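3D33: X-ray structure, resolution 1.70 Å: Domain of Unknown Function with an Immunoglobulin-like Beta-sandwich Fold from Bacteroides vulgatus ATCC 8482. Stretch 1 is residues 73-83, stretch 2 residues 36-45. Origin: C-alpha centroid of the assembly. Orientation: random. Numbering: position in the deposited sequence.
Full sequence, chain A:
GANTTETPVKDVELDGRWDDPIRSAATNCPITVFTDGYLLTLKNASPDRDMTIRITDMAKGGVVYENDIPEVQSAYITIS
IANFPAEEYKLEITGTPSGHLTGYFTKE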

ATOM      1  N   GLN A  73      -4.339  14.092  -2.400  1.00 24.12           N
ATOM      2  CA  GLN A  73      -2.975  13.636  -2.157  1.00 25.20           C
ATOM      3  C   GLN A  73      -2.724  12.161  -2.529  1.00 24.23           C
ATOM      4  O   GLN A  73      -1.649  11.620  -2.275  1.00 24.21           O
ATOM      5  CB  GLN A  73      -2.646  13.826  -0.681  1.00 26.71           C
ATOM      6  CG  GLN A  73      -2.753  15.258  -0.185  1.00 28.76           C
ATOM      7  CD  GLN A  73      -2.631  15.361   1.338  1.00 30.16           C
ATOM      8  OE1 GLN A  73      -2.009  14.512   1.989  1.00 39.06           O
ATOM      9  NE2 GLN A  73      -3.229  16.408   1.907  1.00 48.66           N
ATOM     10  N   SER A  74      -3.706  11.520  -3.145  1.00 20.00           N
ATOM     11  CA  SER A  74      -3.677  10.073  -3.353  1.00 19.93           C
ATOM     12  C   SER A  74      -2.930   9.571  -4.594  1.00 21.33           C
ATOM     13  O   SER A  74      -2.873   8.366  -4.798  1.00 22.68           O
ATOM     14  CB  SER A  74      -5.110   9.524  -3.367  1.00 22.44           C
ATOM     15  OG  SER A  74      -5.790   9.915  -4.536  1.00 23.89           O
ATOM     16  N   ALA A  75      -2.365  10.473  -5.418  1.00 18.18           N
ATOM     17  CA  ALA A  75      -1.666  10.053  -6.629  1.00 17.82           C
ATOM     18  C   ALA A  75      -0.338   9.312  -6.396  1.00 19.24           C
ATOM     19  O   ALA A  75       0.118   8.538  -7.267  1.00 20.03           O
ATOM     20  CB  ALA A  75      -1.432  11.269  -7.537  1.00 16.80           C
ATOM     21  N   TYR A  76       0.284   9.570  -5.253  1.00 18.95           N
ATOM     22  CA  TYR A  76       1.691   9.201  -5.014  1.00 18.46           C
ATOM     23  C   TYR A  76       2.009   9.301  -3.532  1.00 20.19           C
ATOM     24  O   TYR A  76       1.807  10.357  -2.921  1.00 19.53           O
ATOM     25  CB  TYR A  76       2.603  10.130  -5.791  1.00 18.67           C
ATOM     26  CG  TYR A  76       4.085   9.974  -5.569  1.00 18.40           C
ATOM     27  CD1 TYR A  76       4.791   8.951  -6.196  1.00 25.34           C
ATOM     28  CD2 TYR A  76       4.799  10.866  -4.780  1.00 19.96           C
ATOM     29  CE1 TYR A  76       6.155   8.802  -6.016  1.00 25.96           C
ATOM     30  CE2 TYR A  76       6.163  10.732  -4.611  1.00 25.16           C
ATOM     31  CZ  TYR A  76       6.831   9.689  -5.219  1.00 25.47           C
ATOM     32  OH  TYR A  76       8.196   9.576  -5.056  1.00 27.46           O
ATOM     33  N   ILE A  77       2.534   8.208  -2.981  1.00 20.04           N
ATOM     34  CA  ILE A  77       2.829   8.079  -1.555  1.00 21.57           C
ATOM     35  C   ILE A  77       4.109   7.261  -1.484  1.00 21.85           C
ATOM     36  O   ILE A  77       4.225   6.254  -2.183  1.00 21.14           O
ATOM     37  CB  ILE A  77       1.651   7.334  -0.805  1.00 20.89           C
ATOM     38  CG1 ILE A  77       0.356   8.163  -0.818  1.00 30.71           C
ATOM     39  CG2 ILE A  77       2.024   6.971   0.629  1.00 28.99           C
ATOM     40  CD1 ILE A  77       0.477   9.530  -0.116  1.00 33.21           C
ATOM     41  N   THR A  78       5.067   7.702  -0.680  1.00 21.47           N
ATOM     42  CA  THR A  78       6.188   6.832  -0.299  1.00 20.01           C
ATOM     43  C   THR A  78       6.164   6.499   1.191  1.00 21.83           C
ATOM     44  O   THR A  78       5.773   7.325   2.047  1.00 21.20           O
ATOM     45  CB  THR A  78       7.560   7.392  -0.687  1.00 22.18           C
ATOM     46  OG1 THR A  78       7.853   8.577   0.088  1.00 22.04           O
ATOM     47  CG2 THR A  78       7.609   7.703  -2.191  1.00 20.21           C
ATOM     48  N   ILE A  79       6.584   5.283   1.477  1.00 20.18           N
ATOM     49  CA  ILE A  79       6.597   4.764   2.844  1.00 20.77           C
ATOM     50  C   ILE A  79       7.953   4.108   3.086  1.00 21.46           C
ATOM     51  O   ILE A  79       8.329   3.174   2.384  1.00 21.87           O
ATOM     52  CB  ILE A  79       5.503   3.720   3.059  1.00 22.25           C
ATOM     53  CG1 ILE A  79       4.114   4.289   2.774  1.00 26.49           C
ATOM     54  CG2 ILE A  79       5.549   3.154   4.494  1.00 21.47           C
ATOM     55  CD1 ILE A  79       3.020   3.214   2.781  1.00 24.84           C
ATOM     56  N   SER A  80       8.666   4.574   4.100  1.00 21.79           N
ATOM     57  CA  SER A  80       9.931   3.933   4.494  1.00 21.77           C
ATOM     58  C   SER A  80       9.618   2.707   5.306  1.00 20.70           C
ATOM     59  O   SER A  80       8.912   2.788   6.332  1.00 22.44           O
ATOM     60  CB  SER A  80      10.796   4.835   5.349  1.00 26.45           C
ATOM     61  OG  SER A  80      11.969   4.112   5.699  1.00 27.18           O
ATOM     62  N   ILE A  81      10.128   1.567   4.851  1.00 20.99           N
ATOM     63  CA  ILE A  81      10.000   0.310   5.592  1.00 19.79           C
ATOM     64  C   ILE A  81      11.305  -0.045   6.325  1.00 18.23           C
ATOM     65  O   ILE A  81      11.449  -1.115   6.892  1.00 17.71           O
ATOM     66  CB  ILE A  81       9.556  -0.843   4.669  1.00 19.19           C
ATOM     67  CG1 ILE A  81      10.592  -1.169   3.580  1.00 21.69           C
ATOM     68  CG2 ILE A  81       8.205  -0.500   4.003  1.00 20.32           C
ATOM     69  CD1 ILE A  81      10.212  -2.438   2.748  1.00 23.77           C
ATOM     70  N   ALA A  82      12.243   0.891   6.333  1.00 18.11           N
ATOM     71  CA  ALA A  82      13.617   0.641   6.776  1.00 18.85           C
ATOM     72  C   ALA A  82      13.693   0.284   8.263  1.00 19.08           C
ATOM     73  O   ALA A  82      14.594  -0.419   8.692  1.00 18.25           O
ATOM     74  CB  ALA A  82      14.472   1.866   6.500  1.00 20.31           C
ATOM     75  N   ASN A  83      12.760   0.806   9.050  1.00 15.93           N
ATOM     76  CA  ASN A  83      12.752   0.532  10.494  1.00 18.01           C
ATOM     77  C   ASN A  83      11.627  -0.415  10.936  1.00 17.46           C
ATOM     78  O   ASN A  83      11.391  -0.583  12.123  1.00 17.72           O
ATOM     79  CB  ASN A  83      12.735   1.839  11.268  1.00 20.35           C
ATOM     80  CG  ASN A  83      13.907   2.728  10.904  1.00 16.94           C
ATOM     81  OD1 ASN A  83      13.723   3.831  10.384  1.00 24.23           O
ATOM     82  ND2 ASN A  83      15.112   2.234  11.129  1.00 15.09           N
TER
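Stretch 2 36-45: DGYLLTLKNA

Stretch 2 lies beside stretch 1 as an antiparallel neighbour in a β-sheet. Its strand, Leu-39 to Asn-44, runs against Tyr-76 to Ser-80 with an angle of 161° between their N-to-C directions, and the axes approach to 4.6 Å. The register is simple: Lys-43 faces Tyr-76, Leu-42 faces Ile-77, Thr-41 faces Thr-78, Leu-40 faces Ile-79 and Leu-39 faces Ser-80. Together the two stretches bury 781 Å².

Tyr-38, Leu-40 and Ile-81 cover the most surface, and all three belong to the same end of the contact. Ile-81 joins the group, touching both Tyr-38 and Leu-40. Leu-40's backbone makes a closed pair with Ile-79, Leu-40 N to Ile-79 O and Ile-79 N to Leu-40 O both measuring 2.8 Å. Its side chain points to the face shared with Ile-77, Ile-79 and Leu-42, where Leu-40 CD2 lies 4.0 Å from Ile-79 CD1 and Leu-40 CD1 reaches Ile-81 CG2 at 4.2 Å. One leucine thus touches its direct partner and the isoleucine two residues further on.

Ile-81 follows the strand with phi/psi of -102/9, outside the extended range, yet it still donates Ile-81 N to Tyr-38 O at 2.9 Å. Tyr-38, at -104/25, is likewise not extended. It is the third residue of a type II' turn from Asp-36 to Leu-39, in which Gly-37 takes a positive phi of 56°, a value that favours glycine. Tyr-38 points its CA-to-CB bond toward stretch 1, and its CB packs 4.0 Å from Ile-81 CG1 and 3.7 Å from Ala-82 CB. The turn therefore brings an aromatic residue over the point where stretch 1 leaves the strand.

The ladder continues the other way through Ile-77 and Leu-42, with Leu-42 N to Ile-77 O at 2.8 Å and Ile-77 N to Leu-42 O at 3.1 Å, and ends with Asn-44 N donating to Ala-75 O at 2.9 Å. Between these bonds, CA-H groups also approach carbonyls, as at Thr-78 CA to Leu-40 O, 3.2 Å.

The other face is more polar. Thr-78 CG2 sits 3.7 Å from Thr-41 OG1, while Tyr-76 CE1 reaches diagonally to Thr-41 CG2 at 3.6 Å and has Lys-43 CE near the plane of its ring, at its edge. A water joins Thr-41 OG1, at 2.7 Å, to Tyr-76 OH, at 3.1 Å. The rule to read here is alternation: aliphatic pairs on one face, a mixed and hydrated set on the other.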

ATOM      1  N   ASP A  36      11.939  -0.328  -3.552  1.00 30.91           N
ATOM      2  CA  ASP A  36      13.267  -0.027  -4.120  1.00 33.20           C
ATOM      3  C   ASP A  36      14.123   0.175  -2.899  1.00 31.06           C
ATOM      4  O   ASP A  36      14.037   1.210  -2.226  1.00 28.58           O
ATOM      5  CB  ASP A  36      13.199   1.239  -4.990  1.00 33.61           C
ATOM      6  CG  ASP A  36      14.547   1.643  -5.602  1.00 35.95           C
ATOM      7  OD1 ASP A  36      15.546   0.910  -5.477  1.00 37.97           O
ATOM      8  OD2 ASP A  36      14.586   2.728  -6.230  1.00 48.13           O
ATOM      9  N   GLY A  37      14.905  -0.853  -2.585  1.00 33.30           N
ATOM     10  CA  GLY A  37      15.460  -0.997  -1.255  1.00 31.90           C
ATOM     11  C   GLY A  37      14.309  -0.993  -0.248  1.00 32.88           C
ATOM     12  O   GLY A  37      13.347  -1.763  -0.403  1.00 30.21           O
ATOM     13  N   TYR A  38      14.421  -0.086   0.736  1.00 31.69           N
ATOM     14  CA  TYR A  38      13.511   0.046   1.866  1.00 29.98           C
ATOM     15  C   TYR A  38      12.550   1.235   1.750  1.00 28.44           C
ATOM     16  O   TYR A  38      12.107   1.803   2.757  1.00 26.21           O
ATOM     17  CB  TYR A  38      14.306   0.247   3.154  1.00 33.26           C
ATOM     18  CG  TYR A  38      15.137  -0.930   3.612  1.00 35.59           C
ATOM     19  CD1 TYR A  38      14.649  -2.227   3.545  1.00 34.46           C
ATOM     20  CD2 TYR A  38      16.405  -0.729   4.157  1.00 39.90           C
ATOM     21  CE1 TYR A  38      15.410  -3.300   3.987  1.00 39.40           C
ATOM     22  CE2 TYR A  38      17.168  -1.789   4.599  1.00 40.73           C
ATOM     23  CZ  TYR A  38      16.671  -3.077   4.516  1.00 41.66           C
ATOM     24  OH  TYR A  38      17.441  -4.145   4.967  1.00 39.98           O
ATOM     25  N   LEU A  39      12.278   1.656   0.532  1.00 26.35           N
ATOM     26  CA  LEU A  39      11.221   2.613   0.293  1.00 27.20           C
ATOM     27  C   LEU A  39      10.178   1.915  -0.549  1.00 25.51           C
ATOM     28  O   LEU A  39      10.498   1.352  -1.606  1.00 26.64           O
ATOM     29  CB  LEU A  39      11.752   3.828  -0.435  1.00 28.85           C
ATOM     30  CG  LEU A  39      10.831   5.044  -0.496  1.00 28.83           C
ATOM     31  CD1 LEU A  39      10.663   5.671   0.879  1.00 32.82           C
ATOM     32  CD2 LEU A  39      11.407   6.047  -1.492  1.00 29.34           C
ATOM     33  N   LEU A  40       8.939   1.992  -0.072  1.00 23.48           N
ATOM     34  CA  LEU A  40       7.768   1.513  -0.779  1.00 22.98           C
ATOM     35  C   LEU A  40       7.107   2.710  -1.471  1.00 22.41           C
ATOM     36  O   LEU A  40       6.953   3.742  -0.851  1.00 20.53           O
ATOM     37  CB  LEU A  40       6.845   0.886   0.237  1.00 26.43           C
ATOM     38  CG  LEU A  40       5.546   0.203  -0.126  1.00 32.90           C
ATOM     39  CD1 LEU A  40       5.156  -0.685   1.084  1.00 33.47           C
ATOM     40  CD2 LEU A  40       4.459   1.228  -0.418  1.00 31.84           C
ATOM     41  N   THR A  41       6.763   2.568  -2.751  1.00 20.75           N
ATOM     42  CA  THR A  41       6.116   3.644  -3.495  1.00 19.99           C
ATOM     43  C   THR A  41       4.784   3.164  -4.024  1.00 19.69           C
ATOM     44  O   THR A  41       4.711   2.122  -4.690  1.00 20.53           O
ATOM     45  CB  THR A  41       6.986   4.156  -4.686  1.00 20.15           C
ATOM     46  OG1 THR A  41       8.228   4.683  -4.196  1.00 22.09           O
ATOM     47  CG2 THR A  41       6.244   5.250  -5.511  1.00 18.80           C
ATOM     48  N   LEU A  42       3.746   3.944  -3.756  1.00 18.30           N
ATOM     49  CA  LEU A  42       2.430   3.721  -4.318  1.00 17.83           C
ATOM     50  C   LEU A  42       2.111   4.811  -5.326  1.00 20.44           C
ATOM     51  O   LEU A  42       2.304   5.983  -5.062  1.00 21.01           O
ATOM     52  CB  LEU A  42       1.350   3.703  -3.236  1.00 20.32           C
ATOM     53  CG  LEU A  42      -0.094   3.573  -3.701  1.00 22.27           C
ATOM     54  CD1 LEU A  42      -0.953   2.862  -2.633  1.00 23.68           C
ATOM     55  CD2 LEU A  42      -0.727   4.933  -4.082  1.00 22.92           C
ATOM     56  N   LYS A  43       1.627   4.389  -6.482  1.00 19.97           N
ATOM     57  CA  LYS A  43       1.126   5.329  -7.485  1.00 20.33           C
ATOM     58  C   LYS A  43      -0.307   5.017  -7.821  1.00 20.91           C
ATOM     59  O   LYS A  43      -0.700   3.860  -7.846  1.00 23.33           O
ATOM     60  CB  LYS A  43       1.991   5.247  -8.712  1.00 22.19           C
ATOM     61  CG  LYS A  43       3.382   5.774  -8.433  1.00 26.70           C
ATOM     62  CD  LYS A  43       4.115   6.106  -9.691  1.00 26.65           C
ATOM     63  CE  LYS A  43       5.469   6.685  -9.375  1.00 26.32           C
ATOM     64  NZ  LYS A  43       5.965   7.460 -10.541  1.00 25.76           N
ATOM     65  N   ASN A  44      -1.067   6.071  -8.106  1.00 18.82           N
ATOM     66  CA  ASN A  44      -2.477   5.956  -8.420  1.00 19.65           C
ATOM     67  C   ASN A  44      -2.684   6.795  -9.682  1.00 18.40           C
ATOM     68  O   ASN A  44      -2.587   8.022  -9.631  1.00 17.06           O
ATOM     69  CB  ASN A  44      -3.332   6.483  -7.264  1.00 18.71           C
ATOM     70  CG  ASN A  44      -4.829   6.422  -7.554  1.00 18.56           C
ATOM     71  OD1 ASN A  44      -5.242   6.127  -8.672  1.00 19.69           O
ATOM     72  ND2 ASN A  44      -5.644   6.745  -6.543  1.00 22.59           N
ATOM     73  N   ALA A  45      -2.959   6.129 -10.794  1.00 19.78           N
ATOM     74  CA  ALA A  45      -3.059   6.786 -12.100  1.00 19.09           C
ATOM     75  C   ALA A  45      -4.378   7.534 -12.299  1.00 19.45           C
ATOM     76  O   ALA A  45      -4.528   8.290 -13.287  1.00 20.03           O
ATOM     77  CB  ALA A  45      -2.855   5.793 -13.235  1.00 22.01           C
TER
HETATM   78  O   HOH W   1      13.840   4.692   3.495  1.00 43.94           O
HETATM   79  O   HOH W   2       9.429   6.725  -5.489  1.00 38.30           O